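Local coordinates for protein bacterial regulatory proteins, TetR family (Nitrosomonas europaea, PDB 3NI7) that probably binds DNA through an N-terminal helix-turn-helix domain, as a transcriptional regulator of the TetR family, at residues W25-L30 with E50-I55; V17-A21 with Q98-T102. All blocks are in the same frame, centred on the assembly; numbering follows the deposited sequence.

Interaction 1: W25-L30 with E50-I55; sequences WEAVRL and EKDELI
L30 lays its CD2 methyl against the backbone of E50, approaching the carbonyl C of E50 to 4.3 Å, where the chain enters helix 51-69. K51, the next residue, makes the polar centre of the contact. Its chain slides over one face of the W25 indole, pointing the opposite way: CE of K51 stands 4.0 Å from the centroid of the five-membered ring in a CH-pi contact. The ammonium group lies almost on the ring normal, NZ of K51 being 4.6 Å from the same centroid, a cation-pi arrangement. NZ of K51 donates to O of W25 at 2.7 Å and more weakly to O of V28. V28 N closes the type I turn 25-28 on that same W25 oxygen, from the opposite face of its carbonyl plane. NH1 of R29 donates to O of E26 (2.6 Å, N-H...O angle 159°), the acceptor lying close to the guanidinium plane, and weakly to O of V28. One helical turn on, CB of L54 meets the edge of the indole at CH2, while its CD1 methyl lies 3.9 Å from CD1 of L30. I55 ends the segment with CG1 3.6 Å from CZ2 of W25; A20 of helix 7-22 and M105 of helix 99-108 also touch the W25 side chain. With W25 CG anti to the backbone N (chi1 174°), the ring projects between the turn and helix 51-69. Like charges, NZ of K51 and NH1 of R29 come within 3.5 Å, which the turn carbonyls probably offset. K51 ties the turn just ahead of the predicted helix-turn-helix to the start of helix 51-69.

Interaction 2: V17-A21 with Q98-T102; sequences VELAA and QRKVT
Helix 7-22 and the first turn of helix 99-108 run steeply across one another, and the backbones come nearest at A21 and V101, whose CA atoms are 6.2 Å apart. CG2 of V101, placed beside the backbone N with CG1 anti to it (chi1 165°), sits 3.6 Å from CB of A20 and also rests on the helix backbone, 3.8 Å from O of V17. The other branch turns to V17, CG1 of V101 lying 3.9 Å from CG2 of V17. In TetR-family regulators the first helix belongs to the DNA-binding domain and the helix crossing it to the C-terminal domain, so this packing probably forms part of the junction between the two. Replacing V101 by alanine removes both methyls and is likely to open a gap between helix 99-108 and the V17 and A20 side chains. Q98, at the N-cap position, works alongside: its CG lies 3.5 Å from CG1 of V17, and a bend at chi2 (-66°) swings the amide along the first helix, NE2 of Q98 reaching 3.8 Å from CB of A21. The carbonyl O of Q98 accepts from both N and OG1 of T102, and the hydroxyl of T102 is also bonded to W58 NE1 on helix 51-69.

How the interactions relate
The two contacts meet directly: CG2 of V28 packs 3.7 Å from CA of A20, and the backbone N of W25 lies 3.9 Å from CB of A20, so that A20 faces interaction 1 as well as V101. Both are partly buried, but interaction 2 lies nearer the centre of the chain and has no hydrogen bond between its segments, relying on van der Waals packing of valine and alanine side chains and the Q98 chain. Interaction 1, farther out, combines an aromatic and aliphatic layer with a charged, carbonyl-rich edge that includes exposed E26 and R29. One holds helix 51-69 to the turn inside the DNA-binding domain; the other sets helix 7-22 against helix 99-108.

Interaction 1: W25-L30 with E50-I55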
loop_
_atom_site.group_PDB
_atom_site.type_symbol
_atom_site.label_atom_id
_atom_site.label_comp_id
_atom_site.label_asym_id
_atom_site.label_seq_id
_atom_site.Cartn_x
_atom_site.Cartn_y
_atom_site.Cartn_z
ATOM N N TRP A 25 -13.645 17.213 -2.373
ATOM C CA TRP A 25 -13.874 16.365 -3.517
ATOM C C TRP A 25 -15.311 15.841 -3.461
ATOM O O TRP A 25 -16.115 16.068 -4.409
ATOM C CB TRP A 25 -12.876 15.203 -3.506
ATOM C CG TRP A 25 -13.118 14.219 -4.534
ATOM C CD1 TRP A 25 -13.473 12.927 -4.359
ATOM C CD2 TRP A 25 -13.056 14.442 -5.933
ATOM N NE1 TRP A 25 -13.637 12.319 -5.577
ATOM C CE2 TRP A 25 -13.397 13.238 -6.559
ATOM C CE3 TRP A 25 -12.749 15.551 -6.720
ATOM C CZ2 TRP A 25 -13.443 13.110 -7.934
ATOM C CZ3 TRP A 25 -12.799 15.429 -8.093
ATOM C CH2 TRP A 25 -13.146 14.228 -8.686
ATOM N N GLU A 26 -15.654 15.161 -2.365
ATOM C CA GLU A 26 -17.032 14.662 -2.155
ATOM C C GLU A 26 -18.104 15.662 -2.565
ATOM O O GLU A 26 -19.065 15.303 -3.217
ATOM C CB GLU A 26 -17.263 14.317 -0.703
ATOM C CG GLU A 26 -18.641 13.784 -0.416
ATOM C CD GLU A 26 -19.231 14.366 0.849
ATOM O OE1 GLU A 26 -18.530 14.352 1.907
ATOM O OE2 GLU A 26 -20.406 14.825 0.772
ATOM N N ALA A 27 -17.912 16.919 -2.195
ATOM C CA ALA A 27 -18.837 18.000 -2.532
ATOM C C ALA A 27 -18.930 18.327 -4.038
ATOM O O ALA A 27 -19.879 19.040 -4.482
ATOM C CB ALA A 27 -18.445 19.249 -1.780
ATOM N N VAL A 28 -17.980 17.820 -4.827
ATOM C CA VAL A 28 -17.898 18.250 -6.214
ATOM C C VAL A 28 -18.947 17.572 -7.092
ATOM O O VAL A 28 -18.972 16.342 -7.194
ATOM C CB VAL A 28 -16.553 17.936 -6.846
ATOM C CG1 VAL A 28 -16.635 18.201 -8.354
ATOM C CG2 VAL A 28 -15.461 18.739 -6.214
ATOM N N ARG A 29 -19.797 18.382 -7.726
ATOM C CA ARG A 29 -20.759 17.917 -8.740
ATOM C C ARG A 29 -20.437 18.483 -10.124
ATOM O O ARG A 29 -19.827 19.553 -10.249
ATOM C CB ARG A 29 -22.169 18.347 -8.364
ATOM C CG ARG A 29 -22.678 17.814 -7.059
ATOM C CD ARG A 29 -22.806 16.301 -7.059
ATOM N NE ARG A 29 -23.063 15.840 -5.697
ATOM C CZ ARG A 29 -22.151 15.750 -4.733
ATOM N NH1 ARG A 29 -20.881 16.063 -4.970
ATOM N NH2 ARG A 29 -22.513 15.331 -3.520
ATOM N N LEU A 30 -20.854 17.755 -11.154
ATOM C CA LEU A 30 -20.620 18.154 -12.535
ATOM C C LEU A 30 -21.314 19.468 -12.872
ATOM O O LEU A 30 -20.757 20.308 -13.577
ATOM C CB LEU A 30 -21.088 17.057 -13.492
ATOM C CG LEU A 30 -20.055 16.002 -13.889
ATOM C CD1 LEU A 30 -18.666 16.408 -13.424
ATOM C CD2 LEU A 30 -20.436 14.641 -13.329
ATOM N N GLU A 50 -19.243 10.768 -15.527
ATOM C CA GLU A 50 -19.153 10.370 -14.096
ATOM C C GLU A 50 -17.998 11.054 -13.395
ATOM O O GLU A 50 -17.022 11.423 -14.023
ATOM C CB GLU A 50 -18.925 8.865 -13.956
ATOM C CG GLU A 50 -20.163 7.981 -13.982
ATOM C CD GLU A 50 -19.821 6.493 -13.737
ATOM O OE1 GLU A 50 -18.836 6.195 -13.024
ATOM O OE2 GLU A 50 -20.530 5.609 -14.256
ATOM N N LYS A 51 -18.105 11.173 -12.082
ATOM C CA LYS A 51 -17.088 11.817 -11.261
ATOM C C LYS A 51 -15.761 11.001 -11.271
ATOM O O LYS A 51 -14.650 11.545 -11.398
ATOM C CB LYS A 51 -17.659 11.976 -9.847
ATOM C CG LYS A 51 -17.222 13.218 -9.099
ATOM C CD LYS A 51 -17.997 13.350 -7.779
ATOM C CE LYS A 51 -17.126 13.958 -6.669
ATOM N NZ LYS A 51 -17.891 14.239 -5.421
ATOM N N ASP A 52 -15.868 9.685 -11.175
ATOM C CA ASP A 52 -14.685 8.835 -11.333
ATOM C C ASP A 52 -13.917 9.230 -12.574
ATOM O O ASP A 52 -12.764 9.393 -12.526
ATOM C CB ASP A 52 -15.081 7.365 -11.543
ATOM C CG ASP A 52 -15.576 6.689 -10.275
ATOM O OD1 ASP A 52 -14.849 6.786 -9.247
ATOM O OD2 ASP A 52 -16.676 6.046 -10.337
ATOM N N GLU A 53 -14.574 9.342 -13.718
ATOM C CA GLU A 53 -13.860 9.554 -14.978
ATOM C C GLU A 53 -12.844 10.657 -14.826
ATOM O O GLU A 53 -11.840 10.635 -15.519
ATOM C CB GLU A 53 -14.834 9.838 -16.134
ATOM C CG GLU A 53 -15.572 8.594 -16.605
ATOM C CD GLU A 53 -16.570 8.850 -17.750
ATOM O OE1 GLU A 53 -16.612 9.982 -18.319
ATOM O OE2 GLU A 53 -17.352 7.901 -18.085
ATOM N N LEU A 54 -13.108 11.607 -13.921
ATOM C CA LEU A 54 -12.196 12.730 -13.646
ATOM C C LEU A 54 -10.899 12.326 -12.893
ATOM O O LEU A 54 -9.791 12.830 -13.143
ATOM C CB LEU A 54 -12.937 13.816 -12.852
ATOM C CG LEU A 54 -14.114 14.556 -13.531
ATOM C CD1 LEU A 54 -15.130 15.013 -12.495
ATOM C CD2 LEU A 54 -13.593 15.745 -14.303
ATOM N N ILE A 55 -11.064 11.423 -11.941
ATOM C CA ILE A 55 -9.952 10.868 -11.235
ATOM C C ILE A 55 -9.000 10.272 -12.263
ATOM O O ILE A 55 -7.779 10.581 -12.277
ATOM C CB ILE A 55 -10.378 9.820 -10.199
ATOM C CG1 ILE A 55 -11.404 10.435 -9.240
ATOM C CG2 ILE A 55 -9.103 9.285 -9.415
ATOM C CD1 ILE A 55 -11.722 9.618 -8.028
#

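Interaction 2: V17-A21 with Q98-T102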
loop_
_atom_site.group_PDB
_atom_site.type_symbol
_atom_site.label_atom_id
_atom_site.label_comp_id
_atom_site.label_asym_id
_atom_site.label_seq_id
_atom_site.Cartn_x
_atom_site.Cartn_y
_atom_site.Cartn_z
ATOM N N VAL A 17 -10.893 20.392 -10.012
ATOM C CA VAL A 17 -9.889 20.217 -8.998
ATOM C C VAL A 17 -9.818 21.458 -8.072
ATOM O O VAL A 17 -9.871 21.335 -6.834
ATOM C CB VAL A 17 -8.603 19.830 -9.678
ATOM C CG1 VAL A 17 -7.512 20.787 -9.371
ATOM C CG2 VAL A 17 -8.285 18.442 -9.299
ATOM N N GLU A 18 -9.794 22.639 -8.674
ATOM C CA GLU A 18 -10.004 23.867 -7.913
ATOM C C GLU A 18 -11.255 23.818 -7.034
ATOM O O GLU A 18 -11.165 23.998 -5.833
ATOM C CB GLU A 18 -10.006 25.053 -8.851
ATOM C CG GLU A 18 -8.577 25.429 -9.169
ATOM C CD GLU A 18 -8.353 26.066 -10.519
ATOM O OE1 GLU A 18 -8.662 27.298 -10.661
ATOM O OE2 GLU A 18 -7.846 25.321 -11.416
ATOM N N LEU A 19 -12.408 23.508 -7.610
ATOM C CA LEU A 19 -13.635 23.433 -6.809
ATOM C C LEU A 19 -13.457 22.579 -5.562
ATOM O O LEU A 19 -13.885 22.944 -4.472
ATOM C CB LEU A 19 -14.791 22.803 -7.596
ATOM C CG LEU A 19 -15.466 23.393 -8.845
ATOM C CD1 LEU A 19 -16.478 22.429 -9.457
ATOM C CD2 LEU A 19 -16.114 24.743 -8.517
ATOM N N ALA A 20 -12.832 21.426 -5.749
ATOM C CA ALA A 20 -12.580 20.490 -4.648
ATOM C C ALA A 20 -11.749 21.150 -3.555
ATOM O O ALA A 20 -12.044 21.056 -2.364
ATOM C CB ALA A 20 -11.843 19.239 -5.144
ATOM N N ALA A 21 -10.709 21.827 -3.991
ATOM C CA ALA A 21 -9.864 22.523 -3.068
ATOM C C ALA A 21 -10.702 23.376 -2.128
ATOM O O ALA A 21 -10.691 23.178 -0.927
ATOM C CB ALA A 21 -8.879 23.393 -3.809
ATOM N N GLN A 98 -2.438 19.645 -6.592
ATOM C CA GLN A 98 -3.432 19.520 -5.502
ATOM C C GLN A 98 -3.313 18.226 -4.679
ATOM O O GLN A 98 -4.076 17.269 -4.846
ATOM C CB GLN A 98 -4.786 19.528 -6.177
ATOM C CG GLN A 98 -5.178 20.837 -6.784
ATOM C CD GLN A 98 -5.394 21.922 -5.758
ATOM O OE1 GLN A 98 -5.041 21.784 -4.559
ATOM N NE2 GLN A 98 -5.996 23.018 -6.220
ATOM N N ARG A 99 -2.352 18.217 -3.776
ATOM C CA ARG A 99 -2.148 17.099 -2.883
ATOM C C ARG A 99 -3.407 16.706 -2.083
ATOM O O ARG A 99 -3.828 15.550 -2.148
ATOM C CB ARG A 99 -1.022 17.431 -1.946
ATOM C CG ARG A 99 -0.363 16.234 -1.317
ATOM C CD ARG A 99 1.043 16.624 -0.740
ATOM N NE ARG A 99 0.959 17.947 -0.143
ATOM C CZ ARG A 99 0.357 18.172 1.015
ATOM N NH1 ARG A 99 -0.149 17.146 1.721
ATOM N NH2 ARG A 99 0.261 19.422 1.475
ATOM N N LYS A 100 -4.007 17.651 -1.346
ATOM C CA LYS A 100 -5.225 17.372 -0.534
ATOM C C LYS A 100 -6.415 16.809 -1.387
ATOM O O LYS A 100 -7.190 15.961 -0.931
ATOM C CB LYS A 100 -5.698 18.604 0.275
ATOM N N VAL A 101 -6.585 17.282 -2.612
ATOM C CA VAL A 101 -7.654 16.740 -3.459
ATOM C C VAL A 101 -7.310 15.293 -3.822
ATOM O O VAL A 101 -8.116 14.361 -3.635
ATOM C CB VAL A 101 -7.796 17.572 -4.729
ATOM C CG1 VAL A 101 -8.615 16.855 -5.766
ATOM C CG2 VAL A 101 -8.374 18.905 -4.386
ATOM N N THR A 102 -6.103 15.117 -4.345
ATOM C CA THR A 102 -5.621 13.794 -4.686
ATOM C C THR A 102 -5.822 12.851 -3.516
ATOM O O THR A 102 -6.344 11.772 -3.673
ATOM C CB THR A 102 -4.143 13.803 -5.011
ATOM O OG1 THR A 102 -3.931 14.581 -6.198
ATOM C CG2 THR A 102 -3.657 12.406 -5.235
#